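Local coordinates for protein Cry23AA1 (Bacillus thuringiensis, PDB 4RHZ) that binds zinc, pairs with Cry37Aa1 in a binary crystal toxin complex and, as in other aerolysin-family proteins, probably forms pores in target membranes, at residues E36-Q41 with I95-S100; P162-C167 with H212-G217. One frame throughout, in Å; residues are numbered along the deposited sequence.

Contact 1: residues E36-Q41 with I95-S100; sequences ESVTPQ and ISTKQS
Strands 36-40 and 96-100 run in the same general sense but cross at -41°, with their axes 7.3 Å apart at closest approach. They belong to different sheets, so side chains rather than backbone bonds fill the gap between them. Glu36 and Val38 on one strand point toward Thr97 and Gln99 on the other. Val38 is buried, whereas Glu36, Thr97 and Gln99 are partly exposed. At one end, Glu36 crosses Ile95 obliquely. Its CG lies anti to the carbonyl carbon (chi1 -68°) and the chain then bends at chi2. The aliphatic part does the touching, with Glu36 CG 3.8 Å from the methyl Ile95 CG2. Glu36 CB also sits 3.7 Å from Thr97 OG1, which is hydrogen-bonded to Tyr120 OH. In the middle, Val38 and Thr97 slide past each other in opposite directions. The branch Val38 CG2, beside the backbone N, comes 4.1 Å from Thr97 CB. Val38 CG1 lies anti to the backbone N (chi1 169°). At the other end, Gln99 CG lies 3.7 Å from Val38 O. Val38 CB and Gln99 CG are 4.3 Å apart. The arrangement is a face-to-face packing of two beta layers, in keeping with the elongated, strand-rich aerolysin-type fold. Tyr120 lies against Glu36, Val38 and Ile95, while Tyr118 and Phe101 also touch Val38. Backbone hydrogen bonds also tie Ile95 to Tyr120 and Thr97 to Tyr118. Strand 32-40 is paired with strand 146-179 in the large sheet. Strand 96-105 lies between strands 44-45 and 111-119 in the small one.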
ATOM      1  N   GLU A  36       8.477  22.483 -14.574  1.00 43.37           N
ATOM      2  CA  GLU A  36       7.390  21.547 -14.242  1.00 44.49           C
ATOM      3  C   GLU A  36       7.945  20.479 -13.298  1.00 45.08           C
ATOM      4  O   GLU A  36       9.084  19.993 -13.457  1.00 44.28           O
ATOM      5  CB  GLU A  36       6.865  20.850 -15.487  1.00 43.80           C
ATOM      6  CG  GLU A  36       6.136  21.762 -16.446  1.00 47.11           C
ATOM      7  CD  GLU A  36       6.979  22.156 -17.631  1.00 49.14           C
ATOM      8  OE1 GLU A  36       8.173  22.503 -17.458  1.00 50.83           O
ATOM      9  OE2 GLU A  36       6.438  22.075 -18.752  1.00 52.36           O
ATOM     10  N   SER A  37       7.142  20.113 -12.319  1.00 45.53           N
ATOM     11  CA  SER A  37       7.615  19.239 -11.287  1.00 46.60           C
ATOM     12  C   SER A  37       6.454  18.615 -10.568  1.00 45.80           C
ATOM     13  O   SER A  37       5.672  19.331  -9.932  1.00 45.26           O
ATOM     14  CB  SER A  37       8.450  20.049 -10.308  1.00 47.37           C
ATOM     15  OG  SER A  37       8.857  19.233  -9.217  1.00 52.36           O
ATOM     16  N   VAL A  38       6.322  17.295 -10.686  1.00 44.33           N
ATOM     17  CA  VAL A  38       5.382  16.576  -9.841  1.00 44.11           C
ATOM     18  C   VAL A  38       6.191  15.825  -8.750  1.00 44.85           C
ATOM     19  O   VAL A  38       7.074  15.016  -9.054  1.00 44.65           O
ATOM     20  CB  VAL A  38       4.542  15.594 -10.673  1.00 45.04           C
ATOM     21  CG1 VAL A  38       3.738  14.652  -9.753  1.00 41.26           C
ATOM     22  CG2 VAL A  38       3.632  16.358 -11.694  1.00 42.66           C
ATOM     23  N   THR A  39       5.932  16.147  -7.494  1.00 44.50           N
ATOM     24  CA  THR A  39       6.636  15.526  -6.409  1.00 44.88           C
ATOM     25  C   THR A  39       5.685  14.940  -5.349  1.00 44.75           C
ATOM     26  O   THR A  39       4.705  15.566  -4.956  1.00 44.23           O
ATOM     27  CB  THR A  39       7.693  16.467  -5.753  1.00 45.56           C
ATOM     28  OG1 THR A  39       7.031  17.598  -5.239  1.00 46.33           O
ATOM     29  CG2 THR A  39       8.817  16.910  -6.749  1.00 44.81           C
ATOM     30  N   PRO A  40       5.982  13.704  -4.903  1.00 45.31           N
ATOM     31  CA  PRO A  40       5.238  12.953  -3.888  1.00 44.94           C
ATOM     32  C   PRO A  40       5.387  13.672  -2.584  1.00 44.18           C
ATOM     33  O   PRO A  40       6.449  14.127  -2.316  1.00 43.98           O
ATOM     34  CB  PRO A  40       5.983  11.601  -3.838  1.00 45.14           C
ATOM     35  CG  PRO A  40       7.410  11.959  -4.251  1.00 45.84           C
ATOM     36  CD  PRO A  40       7.186  12.977  -5.356  1.00 45.87           C
ATOM     37  N   GLN A  41       4.337  13.779  -1.788  1.00 44.88           N
ATOM     38  CA  GLN A  41       4.442  14.457  -0.518  1.00 46.64           C
ATOM     39  C   GLN A  41       5.282  13.675   0.522  1.00 48.06           C
ATOM     40  O   GLN A  41       5.843  14.295   1.425  1.00 48.69           O
ATOM     41  CB  GLN A  41       3.053  14.808   0.028  1.00 46.37           C
ATOM     42  CG  GLN A  41       2.506  16.010  -0.741  1.00 48.49           C
ATOM     43  CD  GLN A  41       1.188  16.569  -0.236  1.00 52.11           C
ATOM     44  OE1 GLN A  41       0.604  16.091   0.764  1.00 51.81           O
ATOM     45  NE2 GLN A  41       0.693  17.599  -0.944  1.00 51.88           N
ATOM     46  N   ILE A  95       0.546  21.537 -20.734  1.00 44.20           N
ATOM     47  CA  ILE A  95       1.506  21.359 -19.631  1.00 42.92           C
ATOM     48  C   ILE A  95       1.331  19.929 -19.077  1.00 43.62           C
ATOM     49  O   ILE A  95       0.255  19.600 -18.567  1.00 41.77           O
ATOM     50  CB  ILE A  95       1.329  22.377 -18.515  1.00 42.40           C
ATOM     51  CG1 ILE A  95       1.138  23.794 -19.093  1.00 39.63           C
ATOM     52  CG2 ILE A  95       2.512  22.292 -17.502  1.00 40.58           C
ATOM     53  CD1 ILE A  95       0.422  24.707 -18.078  1.00 38.86           C
ATOM     54  N   SER A  96       2.369  19.093 -19.201  1.00 44.26           N
ATOM     55  CA  SER A  96       2.317  17.736 -18.645  1.00 46.01           C
ATOM     56  C   SER A  96       3.688  17.196 -18.195  1.00 47.06           C
ATOM     57  O   SER A  96       4.717  17.743 -18.622  1.00 46.61           O
ATOM     58  CB  SER A  96       1.595  16.775 -19.618  1.00 44.96           C
ATOM     59  OG  SER A  96       2.356  16.636 -20.770  1.00 45.36           O
ATOM     60  N   THR A  97       3.691  16.154 -17.335  1.00 46.87           N
ATOM     61  CA  THR A  97       4.928  15.503 -16.847  1.00 47.28           C
ATOM     62  C   THR A  97       4.718  13.983 -16.705  1.00 46.86           C
ATOM     63  O   THR A  97       3.715  13.563 -16.128  1.00 44.23           O
ATOM     64  CB  THR A  97       5.281  15.977 -15.437  1.00 48.64           C
ATOM     65  OG1 THR A  97       5.467  17.379 -15.416  1.00 49.10           O
ATOM     66  CG2 THR A  97       6.575  15.331 -14.918  1.00 52.53           C
ATOM     67  N   LYS A  98       5.650  13.180 -17.242  1.00 47.23           N
ATOM     68  CA  LYS A  98       5.732  11.750 -16.948  1.00 48.73           C
ATOM     69  C   LYS A  98       6.591  11.729 -15.696  1.00 48.80           C
ATOM     70  O   LYS A  98       7.751  12.130 -15.706  1.00 47.52           O
ATOM     71  CB  LYS A  98       6.443  10.984 -18.069  1.00 50.36           C
ATOM     72  CG  LYS A  98       5.750   9.681 -18.614  1.00 56.46           C
ATOM     73  CD  LYS A  98       5.922   8.423 -17.696  1.00 61.77           C
ATOM     74  CE  LYS A  98       5.271   7.138 -18.284  1.00 67.23           C
ATOM     75  NZ  LYS A  98       3.879   6.873 -17.705  1.00 69.12           N
ATOM     76  N   GLN A  99       6.004  11.353 -14.574  1.00 49.12           N
ATOM     77  CA  GLN A  99       6.849  11.162 -13.414  1.00 50.76           C
ATOM     78  C   GLN A  99       6.948   9.704 -12.923  1.00 49.74           C
ATOM     79  O   GLN A  99       5.965   8.965 -12.871  1.00 48.87           O
ATOM     80  CB  GLN A  99       6.518  12.112 -12.297  1.00 50.09           C
ATOM     81  CG  GLN A  99       7.655  13.074 -12.096  1.00 56.58           C
ATOM     82  CD  GLN A  99       8.594  12.606 -11.046  1.00 61.32           C
ATOM     83  OE1 GLN A  99       8.156  12.109 -10.021  1.00 68.10           O
ATOM     84  NE2 GLN A  99       9.880  12.750 -11.271  1.00 61.21           N
ATOM     85  N   SER A 100       8.167   9.334 -12.587  1.00 49.84           N
ATOM     86  CA  SER A 100       8.436   8.049 -11.995  1.00 50.26           C
ATOM     87  C   SER A 100       8.644   8.211 -10.503  1.00 48.78           C
ATOM     88  O   SER A 100       9.328   9.115 -10.066  1.00 48.94           O
ATOM     89  CB  SER A 100       9.672   7.443 -12.666  1.00 50.90           C
ATOM     90  OG  SER A 100      10.477   6.878 -11.665  1.00 56.05           O
TER

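Contact 2: residues P162-C167 with H212-G217; sequences PVNVEC and HFKGSG
Segments 162-167 and 212-217 are antiparallel strands in one sheet, with 148° between their directions. Val163 and Gly217, Val165 and Gly215, and Cys167 and Phe213 form hydrogen-bonded pairs. The bond from Phe213 N to Cys167 O is very short at 2.4 Å and runs nearly along the C=O axis. Glu166 and Lys214 form a non-hydrogen-bonded pair between the last two. The Glu166 side chain, extended beyond CG, takes a hydrogen bond from His212 NE2 to its OE1 (2.7 Å, 162° at the hydrogen). OE1 lies in the imidazole plane, but the nitrogen meets it from above the carboxylate, whose plane is turned 85° from the ring. His212 ND1 bonds to Asp168, and carboxylates at both ring nitrogens probably favour a protonated, charged imidazole. Lys214 CD passes 3.6 Å from Glu166 OE1. The strand pairing joins 146-179 to 211-235 in the extended sheet of this aerolysin-family protein. On the face bearing Val163, Val165 and Cys167, Gly215 has no side chain, and the ring of Phe213 lies over that position. Val165 CG2 lies 3.4 Å from Ser216 C, and Phe213 CE2 reaches 3.4 Å from Val165 O. Cys167 SG rests 4.0 Å from Phe213 CB.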
ATOM      1  N   PRO A 162      -0.452  11.630  -1.951  1.00 38.48           N
ATOM      2  CA  PRO A 162      -0.685  12.947  -2.548  1.00 38.70           C
ATOM      3  C   PRO A 162       0.564  13.425  -3.250  1.00 38.25           C
ATOM      4  O   PRO A 162       1.689  13.199  -2.769  1.00 38.23           O
ATOM      5  CB  PRO A 162      -1.001  13.849  -1.342  1.00 39.75           C
ATOM      6  CG  PRO A 162      -1.468  12.911  -0.225  1.00 40.42           C
ATOM      7  CD  PRO A 162      -0.706  11.626  -0.490  1.00 38.71           C
ATOM      8  N   VAL A 163       0.398  14.023  -4.429  1.00 37.53           N
ATOM      9  CA  VAL A 163       1.558  14.662  -5.056  1.00 36.61           C
ATOM     10  C   VAL A 163       1.279  16.172  -5.241  1.00 37.45           C
ATOM     11  O   VAL A 163       0.096  16.622  -5.330  1.00 36.07           O
ATOM     12  CB  VAL A 163       1.973  13.991  -6.391  1.00 36.20           C
ATOM     13  CG1 VAL A 163       2.139  12.474  -6.223  1.00 36.39           C
ATOM     14  CG2 VAL A 163       0.944  14.265  -7.500  1.00 35.33           C
ATOM     15  N   ASN A 164       2.380  16.924  -5.262  1.00 37.94           N
ATOM     16  CA  ASN A 164       2.403  18.313  -5.619  1.00 38.36           C
ATOM     17  C   ASN A 164       2.566  18.421  -7.121  1.00 38.14           C
ATOM     18  O   ASN A 164       3.467  17.803  -7.687  1.00 39.22           O
ATOM     19  CB  ASN A 164       3.601  18.961  -4.971  1.00 39.23           C
ATOM     20  CG  ASN A 164       3.534  18.902  -3.468  1.00 42.39           C
ATOM     21  OD1 ASN A 164       2.476  19.133  -2.856  1.00 42.10           O
ATOM     22  ND2 ASN A 164       4.657  18.519  -2.864  1.00 44.52           N
ATOM     23  N   VAL A 165       1.702  19.216  -7.749  1.00 37.55           N
ATOM     24  CA  VAL A 165       1.704  19.442  -9.204  1.00 35.94           C
ATOM     25  C   VAL A 165       2.015  20.961  -9.431  1.00 36.56           C
ATOM     26  O   VAL A 165       1.172  21.818  -9.203  1.00 37.41           O
ATOM     27  CB  VAL A 165       0.313  19.060  -9.786  1.00 35.56           C
ATOM     28  CG1 VAL A 165       0.233  19.315 -11.274  1.00 33.31           C
ATOM     29  CG2 VAL A 165      -0.046  17.591  -9.475  1.00 34.61           C
ATOM     30  N   GLU A 166       3.233  21.268  -9.833  1.00 36.11           N
ATOM     31  CA  GLU A 166       3.796  22.588  -9.740  1.00 37.42           C
ATOM     32  C   GLU A 166       4.458  23.006 -11.020  1.00 37.70           C
ATOM     33  O   GLU A 166       5.022  22.164 -11.745  1.00 38.11           O
ATOM     34  CB  GLU A 166       4.850  22.640  -8.639  1.00 36.50           C
ATOM     35  CG  GLU A 166       4.210  22.607  -7.274  1.00 41.27           C
ATOM     36  CD  GLU A 166       5.254  22.750  -6.189  1.00 47.93           C
ATOM     37  OE1 GLU A 166       5.344  23.830  -5.602  1.00 52.74           O
ATOM     38  OE2 GLU A 166       6.041  21.815  -5.961  1.00 52.73           O
ATOM     39  N   CYS A 167       4.406  24.310 -11.290  1.00 37.33           N
ATOM     40  CA  CYS A 167       5.285  24.921 -12.335  1.00 37.80           C
ATOM     41  C   CYS A 167       5.437  26.441 -12.136  1.00 37.78           C
ATOM     42  O   CYS A 167       4.746  27.036 -11.309  1.00 38.61           O
ATOM     43  CB  CYS A 167       4.807  24.635 -13.747  1.00 36.06           C
ATOM     44  SG  CYS A 167       3.143  25.261 -14.001  1.00 38.38           S
ATOM     45  N   HIS A 212       4.484  31.274  -9.675  1.00 41.99           N
ATOM     46  CA  HIS A 212       4.643  29.865  -9.369  1.00 41.47           C
ATOM     47  C   HIS A 212       3.272  29.262  -9.237  1.00 41.25           C
ATOM     48  O   HIS A 212       2.423  29.799  -8.478  1.00 41.15           O
ATOM     49  CB  HIS A 212       5.418  29.658  -8.072  1.00 41.69           C
ATOM     50  CG  HIS A 212       5.624  28.210  -7.713  1.00 43.67           C
ATOM     51  ND1 HIS A 212       6.554  27.407  -8.345  1.00 42.03           N
ATOM     52  CD2 HIS A 212       5.045  27.435  -6.759  1.00 43.93           C
ATOM     53  CE1 HIS A 212       6.525  26.196  -7.810  1.00 44.43           C
ATOM     54  NE2 HIS A 212       5.623  26.189  -6.839  1.00 43.27           N
ATOM     55  N   PHE A 213       3.040  28.142  -9.943  1.00 39.91           N
ATOM     56  CA  PHE A 213       1.765  27.400  -9.729  1.00 38.98           C
ATOM     57  C   PHE A 213       1.973  26.180  -8.827  1.00 38.97           C
ATOM     58  O   PHE A 213       2.810  25.336  -9.124  1.00 40.15           O
ATOM     59  CB  PHE A 213       1.089  26.975 -11.038  1.00 36.39           C
ATOM     60  CG  PHE A 213      -0.104  26.124 -10.817  1.00 33.93           C
ATOM     61  CD1 PHE A 213      -1.291  26.700 -10.433  1.00 29.81           C
ATOM     62  CD2 PHE A 213      -0.025  24.705 -10.924  1.00 30.89           C
ATOM     63  CE1 PHE A 213      -2.403  25.936 -10.174  1.00 31.81           C
ATOM     64  CE2 PHE A 213      -1.136  23.909 -10.682  1.00 26.69           C
ATOM     65  CZ  PHE A 213      -2.326  24.494 -10.307  1.00 34.04           C
ATOM     66  N   LYS A 214       1.178  26.089  -7.769  1.00 40.61           N
ATOM     67  CA  LYS A 214       1.235  25.002  -6.801  1.00 41.70           C
ATOM     68  C   LYS A 214      -0.097  24.328  -6.729  1.00 40.95           C
ATOM     69  O   LYS A 214      -1.008  24.796  -6.029  1.00 41.12           O
ATOM     70  CB  LYS A 214       1.579  25.523  -5.415  1.00 43.19           C
ATOM     71  CG  LYS A 214       1.590  24.366  -4.352  1.00 46.97           C
ATOM     72  CD  LYS A 214       2.677  24.523  -3.323  1.00 51.79           C
ATOM     73  CE  LYS A 214       2.681  23.303  -2.349  1.00 57.38           C
ATOM     74  NZ  LYS A 214       4.013  23.161  -1.631  1.00 58.78           N
ATOM     75  N   GLY A 215      -0.256  23.261  -7.506  1.00 41.00           N
ATOM     76  CA  GLY A 215      -1.503  22.504  -7.453  1.00 41.07           C
ATOM     77  C   GLY A 215      -1.300  21.108  -6.866  1.00 42.26           C
ATOM     78  O   GLY A 215      -0.307  20.838  -6.173  1.00 42.36           O
ATOM     79  N   SER A 216      -2.205  20.191  -7.170  1.00 41.80           N
ATOM     80  CA  SER A 216      -2.062  18.890  -6.564  1.00 41.89           C
ATOM     81  C   SER A 216      -2.706  17.729  -7.330  1.00 41.13           C
ATOM     82  O   SER A 216      -3.509  17.911  -8.292  1.00 41.12           O
ATOM     83  CB  SER A 216      -2.581  18.967  -5.121  1.00 42.10           C
ATOM     84  OG  SER A 216      -3.978  19.013  -5.195  1.00 43.32           O
ATOM     85  N   GLY A 217      -2.366  16.527  -6.879  1.00 40.19           N
ATOM     86  CA  GLY A 217      -3.000  15.297  -7.400  1.00 39.11           C
ATOM     87  C   GLY A 217      -2.637  14.082  -6.581  1.00 38.64           C
ATOM     88  O   GLY A 217      -2.279  14.191  -5.396  1.00 38.11           O
TER

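Overall arrangement
Contacts 1 and 2 have centres about 8 Å apart and meet through neighbouring strands of one sheet. Segment 36-41 pairs with 162-167, and the latter pairs in turn with 212-217. Thr39 O lies 2.7 Å from Asn164 N, and Gln41 N lies 2.9 Å from Pro162 O, both probable hydrogen bonds. Val38 CG1 packs 3.6 Å from Val163 CG2, so the face carrying the valines of contact 2 continues into the interface between sheets at contact 1. Tyr120, the same tyrosine that meets Thr97, bridges to contact 2 through a hydrogen bond of its OH with Glu166 O. The zinc site of His79, Glu130 and His132 lies away from both contacts.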